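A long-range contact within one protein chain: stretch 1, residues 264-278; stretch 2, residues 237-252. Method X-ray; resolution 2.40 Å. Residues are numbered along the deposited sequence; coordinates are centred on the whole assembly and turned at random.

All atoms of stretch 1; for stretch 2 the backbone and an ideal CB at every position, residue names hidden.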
ATOM      1  N   VAL A 264     -18.273   1.610   8.354  1.00 30.61           N
ATOM      2  CA  VAL A 264     -17.151   2.369   8.897  1.00 27.70           C
ATOM      3  C   VAL A 264     -17.073   2.180  10.405  1.00 25.77           C
ATOM      4  O   VAL A 264     -17.932   2.660  11.143  1.00 28.77           O
ATOM      5  CB  VAL A 264     -17.258   3.873   8.582  1.00 21.06           C
ATOM      6  CG1 VAL A 264     -16.037   4.611   9.117  1.00 16.16           C
ATOM      7  CG2 VAL A 264     -17.398   4.091   7.086  1.00 17.56           C
ATOM      8  N   TYR A 265     -16.039   1.481  10.858  1.00 19.14           N
ATOM      9  CA  TYR A 265     -15.921   1.131  12.270  1.00 21.48           C
ATOM     10  C   TYR A 265     -15.627   2.339  13.149  1.00 22.89           C
ATOM     11  O   TYR A 265     -14.970   3.287  12.722  1.00 21.26           O
ATOM     12  CB  TYR A 265     -14.809   0.106  12.487  1.00 19.95           C
ATOM     13  CG  TYR A 265     -15.110  -1.302  12.025  1.00 18.00           C
ATOM     14  CD1 TYR A 265     -16.226  -1.592  11.248  1.00 18.53           C
ATOM     15  CD2 TYR A 265     -14.270  -2.345  12.379  1.00 18.54           C
ATOM     16  CE1 TYR A 265     -16.485  -2.889  10.834  1.00 20.25           C
ATOM     17  CE2 TYR A 265     -14.519  -3.634  11.976  1.00 22.65           C
ATOM     18  CZ  TYR A 265     -15.623  -3.906  11.203  1.00 21.00           C
ATOM     19  OH  TYR A 265     -15.855  -5.201  10.809  1.00 22.11           O
ATOM     20  N   LEU A 266     -16.107   2.288  14.386  1.00 19.74           N
ATOM     21  CA  LEU A 266     -15.769   3.290  15.387  1.00 20.34           C
ATOM     22  C   LEU A 266     -15.292   2.589  16.651  1.00 21.29           C
ATOM     23  O   LEU A 266     -16.059   1.886  17.306  1.00 22.07           O
ATOM     24  CB  LEU A 266     -16.973   4.175  15.702  1.00 28.53           C
ATOM     25  CG  LEU A 266     -16.697   5.211  16.792  1.00 29.83           C
ATOM     26  CD1 LEU A 266     -15.640   6.195  16.319  1.00 29.94           C
ATOM     27  CD2 LEU A 266     -17.967   5.931  17.206  1.00 28.86           C
ATOM     28  N   PHE A 267     -14.024   2.787  16.990  1.00 29.20           N
ATOM     29  CA  PHE A 267     -13.398   2.044  18.075  1.00 31.25           C
ATOM     30  C   PHE A 267     -12.797   2.970  19.121  1.00 31.64           C
ATOM     31  O   PHE A 267     -12.182   3.976  18.788  1.00 29.26           O
ATOM     32  CB  PHE A 267     -12.314   1.127  17.513  1.00 27.41           C
ATOM     33  CG  PHE A 267     -11.679   0.243  18.541  1.00 30.54           C
ATOM     34  CD1 PHE A 267     -12.335  -0.889  18.996  1.00 30.68           C
ATOM     35  CD2 PHE A 267     -10.422   0.535  19.047  1.00 29.58           C
ATOM     36  CE1 PHE A 267     -11.754  -1.710  19.942  1.00 32.71           C
ATOM     37  CE2 PHE A 267      -9.834  -0.283  19.992  1.00 31.14           C
ATOM     38  CZ  PHE A 267     -10.502  -1.407  20.440  1.00 32.05           C
ATOM     39  N   ASN A 268     -12.976   2.619  20.390  1.00 32.13           N
ATOM     40  CA  ASN A 268     -12.445   3.419  21.487  1.00 30.88           C
ATOM     41  C   ASN A 268     -12.160   2.558  22.712  1.00 30.32           C
ATOM     42  O   ASN A 268     -13.065   2.235  23.481  1.00 30.56           O
ATOM     43  CB  ASN A 268     -13.411   4.558  21.833  1.00 35.94           C
ATOM     44  CG  ASN A 268     -12.908   5.443  22.965  1.00 42.27           C
ATOM     45  OD1 ASN A 268     -11.762   5.333  23.401  1.00 47.54           O
ATOM     46  ND2 ASN A 268     -13.771   6.335  23.442  1.00 39.93           N
ATOM     47  N   ASP A 269     -10.892   2.187  22.879  1.00 26.18           N
ATOM     48  CA  ASP A 269     -10.464   1.371  24.011  1.00 30.08           C
ATOM     49  C   ASP A 269      -9.723   2.213  25.041  1.00 34.73           C
ATOM     50  O   ASP A 269      -8.992   1.685  25.876  1.00 33.60           O
ATOM     51  CB  ASP A 269      -9.576   0.215  23.539  1.00 37.42           C
ATOM     52  CG  ASP A 269      -8.258   0.687  22.945  1.00 39.44           C
ATOM     53  OD1 ASP A 269      -8.140   1.882  22.600  1.00 41.96           O
ATOM     54  OD2 ASP A 269      -7.337  -0.145  22.810  1.00 37.43           O
ATOM     55  N   ILE A 270      -9.920   3.527  24.972  1.00 50.17           N
ATOM     56  CA  ILE A 270      -9.221   4.470  25.843  1.00 52.26           C
ATOM     57  C   ILE A 270     -10.161   5.126  26.863  1.00 55.85           C
ATOM     58  O   ILE A 270      -9.895   5.090  28.064  1.00 62.75           O
ATOM     59  CB  ILE A 270      -8.481   5.543  25.011  1.00 44.72           C
ATOM     60  CG1 ILE A 270      -7.268   4.924  24.299  1.00 41.45           C
ATOM     61  CG2 ILE A 270      -8.059   6.715  25.889  1.00 41.82           C
ATOM     62  CD1 ILE A 270      -6.613   5.843  23.286  1.00 41.33           C
ATOM     63  N   ASP A 271     -11.251   5.725  26.385  1.00 47.65           N
ATOM     64  CA  ASP A 271     -12.245   6.333  27.274  1.00 45.19           C
ATOM     65  C   ASP A 271     -13.679   6.190  26.762  1.00 44.45           C
ATOM     66  O   ASP A 271     -13.980   5.296  25.975  1.00 43.66           O
ATOM     67  CB  ASP A 271     -11.919   7.809  27.552  1.00 45.73           C
ATOM     68  CG  ASP A 271     -11.838   8.643  26.282  1.00 43.57           C
ATOM     69  OD1 ASP A 271     -12.369   8.217  25.232  1.00 39.60           O
ATOM     70  OD2 ASP A 271     -11.244   9.740  26.334  1.00 45.83           O
ATOM     71  N   SER A 272     -14.546   7.099  27.202  1.00 46.84           N
ATOM     72  CA  SER A 272     -15.969   7.035  26.882  1.00 45.70           C
ATOM     73  C   SER A 272     -16.421   8.032  25.812  1.00 41.38           C
ATOM     74  O   SER A 272     -17.613   8.154  25.536  1.00 41.61           O
ATOM     75  CB  SER A 272     -16.798   7.218  28.151  1.00 45.64           C
ATOM     76  OG  SER A 272     -16.470   6.232  29.109  1.00 50.75           O
ATOM     77  N   ASP A 273     -15.470   8.741  25.213  1.00 33.85           N
ATOM     78  CA  ASP A 273     -15.804   9.734  24.199  1.00 33.95           C
ATOM     79  C   ASP A 273     -16.376   9.079  22.946  1.00 34.30           C
ATOM     80  O   ASP A 273     -15.840   8.092  22.445  1.00 33.45           O
ATOM     81  CB  ASP A 273     -14.578  10.565  23.821  1.00 47.25           C
ATOM     82  CG  ASP A 273     -14.947  11.826  23.066  1.00 52.00           C
ATOM     83  OD1 ASP A 273     -15.745  12.626  23.602  1.00 59.61           O
ATOM     84  OD2 ASP A 273     -14.454  12.018  21.935  1.00 49.55           O
ATOM     85  N   GLN A 274     -17.469   9.639  22.440  1.00 40.36           N
ATOM     86  CA  GLN A 274     -18.117   9.107  21.252  1.00 40.11           C
ATOM     87  C   GLN A 274     -18.488  10.211  20.275  1.00 39.97           C
ATOM     88  O   GLN A 274     -19.527  10.136  19.630  1.00 39.17           O
ATOM     89  CB  GLN A 274     -19.372   8.322  21.644  1.00 49.58           C
ATOM     90  CG  GLN A 274     -19.155   7.162  22.606  1.00 53.50           C
ATOM     91  CD  GLN A 274     -20.438   6.409  22.898  1.00 52.84           C
ATOM     92  OE1 GLN A 274     -21.507   6.778  22.411  1.00 57.53           O
ATOM     93  NE2 GLN A 274     -20.339   5.348  23.692  1.00 47.15           N
ATOM     94  N   GLU A 275     -17.637  11.232  20.178  1.00 45.35           N
ATOM     95  CA  GLU A 275     -17.880  12.388  19.302  1.00 46.19           C
ATOM     96  C   GLU A 275     -18.273  12.105  17.835  1.00 42.30           C
ATOM     97  O   GLU A 275     -19.194  12.742  17.326  1.00 44.73           O
ATOM     98  CB  GLU A 275     -16.705  13.378  19.346  1.00 57.57           C
ATOM     99  CG  GLU A 275     -16.800  14.493  18.302  1.00 64.91           C
ATOM    100  CD  GLU A 275     -15.745  15.576  18.471  1.00 71.35           C
ATOM    101  OE1 GLU A 275     -15.912  16.436  19.364  1.00 74.76           O
ATOM    102  OE2 GLU A 275     -14.758  15.580  17.700  1.00 70.14           O
ATOM    103  N   PRO A 276     -17.582  11.169  17.149  1.00 34.74           N
ATOM    104  CA  PRO A 276     -17.918  10.951  15.735  1.00 32.22           C
ATOM    105  C   PRO A 276     -19.386  10.604  15.475  1.00 31.23           C
ATOM    106  O   PRO A 276     -19.896  10.914  14.398  1.00 30.52           O
ATOM    107  CB  PRO A 276     -17.018   9.775  15.340  1.00 30.33           C
ATOM    108  CG  PRO A 276     -15.844   9.900  16.230  1.00 27.68           C
ATOM    109  CD  PRO A 276     -16.397  10.379  17.544  1.00 33.76           C
ATOM    110  N   LEU A 277     -20.046   9.981  16.446  1.00 36.07           N
ATOM    111  CA  LEU A 277     -21.465   9.649  16.335  1.00 37.58           C
ATOM    112  C   LEU A 277     -22.332  10.897  16.165  1.00 36.75           C
ATOM    113  O   LEU A 277     -23.339  10.881  15.462  1.00 41.17           O
ATOM    114  CB  LEU A 277     -21.914   8.879  17.579  1.00 36.62           C
ATOM    115  CG  LEU A 277     -22.227   7.386  17.457  1.00 35.08           C
ATOM    116  CD1 LEU A 277     -21.398   6.727  16.373  1.00 31.44           C
ATOM    117  CD2 LEU A 277     -22.001   6.687  18.789  1.00 35.69           C
ATOM    118  N   TYR A 278     -21.913  11.987  16.791  1.00 28.17           N
ATOM    119  CA  TYR A 278     -22.700  13.212  16.845  1.00 34.33           C
ATOM    120  C   TYR A 278     -22.657  14.092  15.587  1.00 32.79           C
ATOM    121  O   TYR A 278     -23.386  15.071  15.492  1.00 33.88           O
ATOM    122  CB  TYR A 278     -22.293  13.994  18.091  1.00 47.64           C
ATOM    123  CG  TYR A 278     -22.452  13.190  19.356  1.00 55.40           C
ATOM    124  CD1 TYR A 278     -23.617  12.484  19.603  1.00 57.72           C
ATOM    125  CD2 TYR A 278     -21.427  13.114  20.290  1.00 59.04           C
ATOM    126  CE1 TYR A 278     -23.769  11.743  20.753  1.00 61.43           C
ATOM    127  CE2 TYR A 278     -21.572  12.373  21.446  1.00 62.03           C
ATOM    128  CZ  TYR A 278     -22.747  11.692  21.667  1.00 64.30           C
ATOM    129  OH  TYR A 278     -22.910  10.948  22.806  1.00 68.18           O
ATOM    130  N   UNK A 237      -9.254 -10.807  11.115  1.00 23.57           N
ATOM    131  CA  UNK A 237     -10.188 -11.243  12.149  1.00 23.56           C
ATOM    132  C   UNK A 237     -11.161 -10.114  12.493  1.00 21.60           C
ATOM    133  O   UNK A 237     -12.336 -10.352  12.785  1.00 23.36           O
ATOM    134  CB  UNK A 237      -9.432 -11.697  13.399  1.00 23.56           C
ATOM    135  N   UNK A 238     -10.670  -8.880  12.450  1.00 20.82           N
ATOM    136  CA  UNK A 238     -11.525  -7.719  12.656  1.00 23.83           C
ATOM    137  C   UNK A 238     -12.558  -7.597  11.545  1.00 27.86           C
ATOM    138  O   UNK A 238     -13.634  -7.034  11.750  1.00 27.32           O
ATOM    139  CB  UNK A 238     -10.683  -6.444  12.736  1.00 23.83           C
ATOM    140  N   UNK A 239     -12.228  -8.110  10.365  1.00 26.02           N
ATOM    141  CA  UNK A 239     -13.208  -8.138   9.280  1.00 24.50           C
ATOM    142  C   UNK A 239     -14.213  -9.282   9.424  1.00 23.99           C
ATOM    143  O   UNK A 239     -15.349  -9.166   8.967  1.00 23.32           O
ATOM    144  CB  UNK A 239     -12.488  -8.254   7.935  1.00 24.50           C
ATOM    145  N   UNK A 240     -13.806 -10.388  10.046  1.00 31.92           N
ATOM    146  CA  UNK A 240     -14.699 -11.551  10.128  1.00 35.15           C
ATOM    147  C   UNK A 240     -15.385 -11.766  11.484  1.00 38.09           C
ATOM    148  O   UNK A 240     -16.545 -12.180  11.535  1.00 39.52           O
ATOM    149  CB  UNK A 240     -13.900 -12.810   9.783  1.00 35.15           C
ATOM    150  N   UNK A 241     -14.671 -11.504  12.575  1.00 32.08           N
ATOM    151  CA  UNK A 241     -15.233 -11.696  13.912  1.00 29.59           C
ATOM    152  C   UNK A 241     -14.546 -10.812  14.956  1.00 28.23           C
ATOM    153  O   UNK A 241     -13.858 -11.316  15.845  1.00 27.68           O
ATOM    154  CB  UNK A 241     -15.118 -13.166  14.321  1.00 29.59           C
ATOM    155  N   UNK A 242     -14.749  -9.487  14.851  1.00 23.10           N
ATOM    156  CA  UNK A 242     -14.029  -8.483  15.644  1.00 22.43           C
ATOM    157  C   UNK A 242     -14.134  -8.654  17.159  1.00 23.73           C
ATOM    158  O   UNK A 242     -13.164  -8.373  17.867  1.00 23.45           O
ATOM    159  CB  UNK A 242     -14.545  -7.091  15.274  1.00 22.43           C
ATOM    160  N   UNK A 243     -15.281  -9.103  17.653  1.00 25.33           N
ATOM    161  CA  UNK A 243     -15.467  -9.244  19.093  1.00 26.86           C
ATOM    162  C   UNK A 243     -14.609 -10.356  19.695  1.00 30.41           C
ATOM    163  O   UNK A 243     -14.355 -10.365  20.898  1.00 31.35           O
ATOM    164  CB  UNK A 243     -16.942  -9.512  19.399  1.00 26.86           C
ATOM    165  N   UNK A 244     -14.156 -11.289  18.861  1.00 26.73           N
ATOM    166  CA  UNK A 244     -13.337 -12.390  19.350  1.00 27.21           C
ATOM    167  C   UNK A 244     -11.965 -11.903  19.810  1.00 28.52           C
ATOM    168  O   UNK A 244     -11.363 -12.489  20.707  1.00 27.61           O
ATOM    169  CB  UNK A 244     -13.179 -13.454  18.262  1.00 27.21           C
ATOM    170  N   UNK A 245     -11.469 -10.834  19.196  1.00 24.75           N
ATOM    171  CA  UNK A 245     -10.178 -10.281  19.590  1.00 24.26           C
ATOM    172  C   UNK A 245     -10.321  -8.933  20.287  1.00 24.21           C
ATOM    173  O   UNK A 245      -9.421  -8.506  21.009  1.00 27.92           O
ATOM    174  CB  UNK A 245      -9.273 -10.137  18.364  1.00 24.26           C
ATOM    175  N   UNK A 246     -11.452  -8.269  20.074  1.00 26.78           N
ATOM    176  CA  UNK A 246     -11.731  -7.001  20.737  1.00 28.43           C
ATOM    177  C   UNK A 246     -13.117  -7.011  21.374  1.00 29.69           C
ATOM    178  O   UNK A 246     -14.046  -6.400  20.850  1.00 28.94           O
ATOM    179  CB  UNK A 246     -11.615  -5.843  19.743  1.00 28.43           C
ATOM    180  N   UNK A 247     -13.258  -7.703  22.515  1.00 28.14           N
ATOM    181  CA  UNK A 247     -14.567  -7.831  23.166  1.00 30.02           C
ATOM    182  C   UNK A 247     -15.090  -6.495  23.696  1.00 30.67           C
ATOM    183  O   UNK A 247     -16.291  -6.367  23.939  1.00 31.98           O
ATOM    184  CB  UNK A 247     -14.481  -8.838  24.314  1.00 30.02           C
ATOM    185  N   UNK A 248     -14.203  -5.515  23.858  1.00 33.57           N
ATOM    186  CA  UNK A 248     -14.599  -4.165  24.257  1.00 33.59           C
ATOM    187  C   UNK A 248     -14.020  -3.149  23.285  1.00 32.45           C
ATOM    188  O   UNK A 248     -13.013  -3.421  22.628  1.00 28.16           O
ATOM    189  CB  UNK A 248     -14.141  -3.861  25.685  1.00 33.59           C
ATOM    190  N   UNK A 249     -14.647  -1.975  23.208  1.00 43.41           N
ATOM    191  CA  UNK A 249     -14.112  -0.872  22.428  1.00 40.75           C
ATOM    192  C   UNK A 249     -15.001  -0.414  21.289  1.00 41.02           C
ATOM    193  O   UNK A 249     -15.107   0.781  21.010  1.00 43.39           O
ATOM    194  CB  UNK A 249     -12.747  -1.269  21.863  1.00 40.75           C
ATOM    195  N   UNK A 250     -15.639  -1.365  20.620  1.00 48.86           N
ATOM    196  CA  UNK A 250     -16.457  -1.037  19.459  1.00 48.88           C
ATOM    197  C   UNK A 250     -17.792  -0.402  19.838  1.00 51.87           C
ATOM    198  O   UNK A 250     -18.741  -1.083  20.234  1.00 53.79           O
ATOM    199  CB  UNK A 250     -16.706  -2.298  18.629  1.00 48.88           C
ATOM    200  N   UNK A 251     -17.835   0.920  19.721  1.00 33.43           N
ATOM    201  CA  UNK A 251     -19.028   1.698  20.010  1.00 33.23           C
ATOM    202  C   UNK A 251     -20.082   1.434  18.952  1.00 31.28           C
ATOM    203  O   UNK A 251     -21.248   1.203  19.263  1.00 33.27           O
ATOM    204  CB  UNK A 251     -18.702   3.191  20.085  1.00 33.23           C
ATOM    205  N   UNK A 252     -19.651   1.466  17.695  1.00 29.10           N
ATOM    206  CA  UNK A 252     -20.546   1.319  16.559  1.00 32.18           C
ATOM    207  C   UNK A 252     -19.777   0.770  15.361  1.00 34.79           C
ATOM    208  O   UNK A 252     -18.640   1.176  15.111  1.00 34.94           O
ATOM    209  CB  UNK A 252     -21.204   2.656  16.212  1.00 32.18           C
TER

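Position 237 has nothing of stretch 1 within 5.5 Å of its ideal CB; it is Thr 237. At 238 the CA-to-CB bond points toward stretch 1, and the ideal CB lies 4.8 Å from Tyr 265 CE2, which suits an apolar side chain of moderate size. The residue is Leu 238, and its backbone also takes part: Tyr 265 OH donates to Leu 238 O at 3.0 Å, with the carbonyl near the plane of the ring, at its edge. Positions 239, 240 and 241 point away and could be polar; they are Lys 239, Thr 240 and Asn 241.

At 242, phi of -57° admits proline, and a CB 4.8 Å from Tyr 265 CE2 favours something compact and apolar. Pro 242 fits, its CG 4.4 Å from Tyr 265 OH. Positions 243, 244 and 245 are out of reach: Leu 243, Ser 244 and Val 245.

Position 246 points toward stretch 1, its ideal CB 4.1 Å from Phe 267 CE1. An aromatic, a long aliphatic or a flat cation could use the ring face. Arg 246 lays its guanidinium on that face, planes at 7° and CZ 3.7 Å from the Phe 267 ring centroid, a stacked cation-pi contact. Position 247 points away (Pro 247); 248 points sideways with open space, and the end of Arg 248 leads away.

Position 249 is decisive. Phi/psi of 118/-39° would jam a CB against the preceding carbonyl, and the ideal CB falls 2.2 Å from Phe 267 CE1. Only glycine suits: Gly 249 O accepts from Asn 268 N at 2.9 Å.

At 250, paired with Phe 267 across the antiparallel strands, the CB sits 4.6 Å from Phe 267 CD1, beside the Phe 267 ring, with the Tyr 265 ring within reach of a longer side chain; a large apolar or aromatic group would suit. Tyr 250 receives the edge of Phe 267 on its ring face, centroids 4.6 Å apart, while its CE1 reaches Tyr 265 CD2 at 3.6 Å.

The CB of 251 faces Leu 266 CD2 (4.0 Å) and Gln 274 NE2 (4.5 Å), with Leu 277 beyond, a mostly apolar setting for a branched aliphatic. Ile 251 places CD1 3.8 Å from Leu 266 CD2 and CG2 3.7 Å from Leu 277 CD2; its N makes a weak bond to Leu 266 O (3.1 Å).

At 252, the CB lies on the face shared with Leu 266, so apolar or small polar groups would fit. Asn 252 sets its CB 4.1 Å from Leu 277 CD1, and its carbonyl takes a bond, Leu 266 N donating to Asn 252 O at 2.9 Å.

Stretch 2 (237-252) TLKTNPLSVRPRGYIN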
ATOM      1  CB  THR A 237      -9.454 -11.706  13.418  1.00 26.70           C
ATOM      2  OG1 THR A 237      -8.521 -12.732  13.065  1.00 23.77           O
ATOM      3  CG2 THR A 237     -10.437 -12.236  14.444  1.00 27.58           C
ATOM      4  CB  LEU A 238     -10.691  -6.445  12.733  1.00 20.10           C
ATOM      5  CG  LEU A 238      -9.862  -6.272  14.000  1.00 17.80           C
ATOM      6  CD1 LEU A 238      -9.218  -4.898  13.997  1.00 18.77           C
ATOM      7  CD2 LEU A 238     -10.740  -6.462  15.225  1.00 19.07           C
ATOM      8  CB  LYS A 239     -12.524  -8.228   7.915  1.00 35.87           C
ATOM      9  CG  LYS A 239     -11.644  -7.041   7.580  1.00 38.73           C
ATOM     10  CD  LYS A 239     -10.836  -7.307   6.324  1.00 41.93           C
ATOM     11  CE  LYS A 239     -11.736  -7.535   5.124  1.00 49.82           C
ATOM     12  NZ  LYS A 239     -10.941  -7.679   3.875  1.00 55.07           N
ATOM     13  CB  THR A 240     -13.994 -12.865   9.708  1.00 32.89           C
ATOM     14  OG1 THR A 240     -12.910 -13.142  10.601  1.00 35.64           O
ATOM     15  CG2 THR A 240     -13.469 -12.764   8.284  1.00 26.48           C
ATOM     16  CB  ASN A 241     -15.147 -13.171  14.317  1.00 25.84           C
ATOM     17  CG  ASN A 241     -15.907 -13.475  15.594  1.00 27.57           C
ATOM     18  OD1 ASN A 241     -16.678 -12.651  16.084  1.00 32.59           O
ATOM     19  ND2 ASN A 241     -15.695 -14.667  16.139  1.00 28.64           N
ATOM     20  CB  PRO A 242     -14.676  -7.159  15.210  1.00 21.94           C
ATOM     21  CG  PRO A 242     -15.974  -7.534  14.592  1.00 22.82           C
ATOM     22  CD  PRO A 242     -15.749  -8.867  13.963  1.00 23.06           C
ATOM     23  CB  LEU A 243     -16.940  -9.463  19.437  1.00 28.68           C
ATOM     24  CG  LEU A 243     -17.766  -8.227  19.802  1.00 29.17           C
ATOM     25  CD1 LEU A 243     -17.909  -7.254  18.639  1.00 27.64           C
ATOM     26  CD2 LEU A 243     -19.128  -8.665  20.297  1.00 32.96           C
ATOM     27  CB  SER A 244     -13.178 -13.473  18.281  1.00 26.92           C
ATOM     28  OG  SER A 244     -12.321 -13.036  17.241  1.00 25.13           O
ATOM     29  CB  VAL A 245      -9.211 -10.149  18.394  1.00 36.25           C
ATOM     30  CG1 VAL A 245      -8.912 -11.522  17.798  1.00 35.67           C
ATOM     31  CG2 VAL A 245      -9.778  -9.208  17.342  1.00 31.69           C
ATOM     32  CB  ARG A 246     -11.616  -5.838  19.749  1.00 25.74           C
ATOM     33  CG  ARG A 246     -10.194  -5.329  19.531  1.00 22.13           C
ATOM     34  CD  ARG A 246     -10.143  -4.373  18.354  1.00 20.68           C
ATOM     35  NE  ARG A 246      -8.917  -3.584  18.313  1.00 23.38           N
ATOM     36  CZ  ARG A 246      -8.706  -2.582  17.464  1.00 21.69           C
ATOM     37  NH1 ARG A 246      -9.642  -2.244  16.587  1.00 18.45           N
ATOM     38  NH2 ARG A 246      -7.562  -1.912  17.492  1.00 19.88           N
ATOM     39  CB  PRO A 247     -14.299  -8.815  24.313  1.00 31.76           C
ATOM     40  CG  PRO A 247     -12.835  -8.712  24.575  1.00 30.97           C
ATOM     41  CD  PRO A 247     -12.195  -8.410  23.252  1.00 28.62           C
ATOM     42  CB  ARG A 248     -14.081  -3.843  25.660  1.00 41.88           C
ATOM     43  CG  ARG A 248     -14.471  -4.826  26.746  1.00 49.22           C
ATOM     44  CD  ARG A 248     -13.403  -4.867  27.830  1.00 55.83           C
ATOM     45  NE  ARG A 248     -13.866  -5.503  29.062  1.00 65.61           N
ATOM     46  CZ  ARG A 248     -14.048  -6.812  29.219  1.00 70.83           C
ATOM     47  NH1 ARG A 248     -13.823  -7.651  28.213  1.00 69.21           N
ATOM     48  NH2 ARG A 248     -14.467  -7.281  30.386  1.00 74.14           N
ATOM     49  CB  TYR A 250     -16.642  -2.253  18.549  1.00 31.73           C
ATOM     50  CG  TYR A 250     -15.408  -2.564  17.736  1.00 28.68           C
ATOM     51  CD1 TYR A 250     -15.004  -1.721  16.708  1.00 29.36           C
ATOM     52  CD2 TYR A 250     -14.642  -3.690  17.996  1.00 25.90           C
ATOM     53  CE1 TYR A 250     -13.875  -1.995  15.959  1.00 26.84           C
ATOM     54  CE2 TYR A 250     -13.511  -3.972  17.252  1.00 25.64           C
ATOM     55  CZ  TYR A 250     -13.133  -3.121  16.236  1.00 25.29           C
ATOM     56  OH  TYR A 250     -12.006  -3.396  15.495  1.00 24.58           O
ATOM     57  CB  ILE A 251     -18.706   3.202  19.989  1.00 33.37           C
ATOM     58  CG1 ILE A 251     -17.595   3.523  20.990  1.00 30.93           C
ATOM     59  CG2 ILE A 251     -19.956   4.021  20.265  1.00 33.90           C
ATOM     60  CD1 ILE A 251     -16.846   4.793  20.669  1.00 29.49           C
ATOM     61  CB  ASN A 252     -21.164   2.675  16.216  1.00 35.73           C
ATOM     62  CG  ASN A 252     -22.373   2.556  15.316  1.00 40.11           C
ATOM     63  OD1 ASN A 252     -22.248   2.295  14.119  1.00 39.04           O
ATOM     64  ND2 ASN A 252     -23.557   2.759  15.887  1.00 44.15           N
TER
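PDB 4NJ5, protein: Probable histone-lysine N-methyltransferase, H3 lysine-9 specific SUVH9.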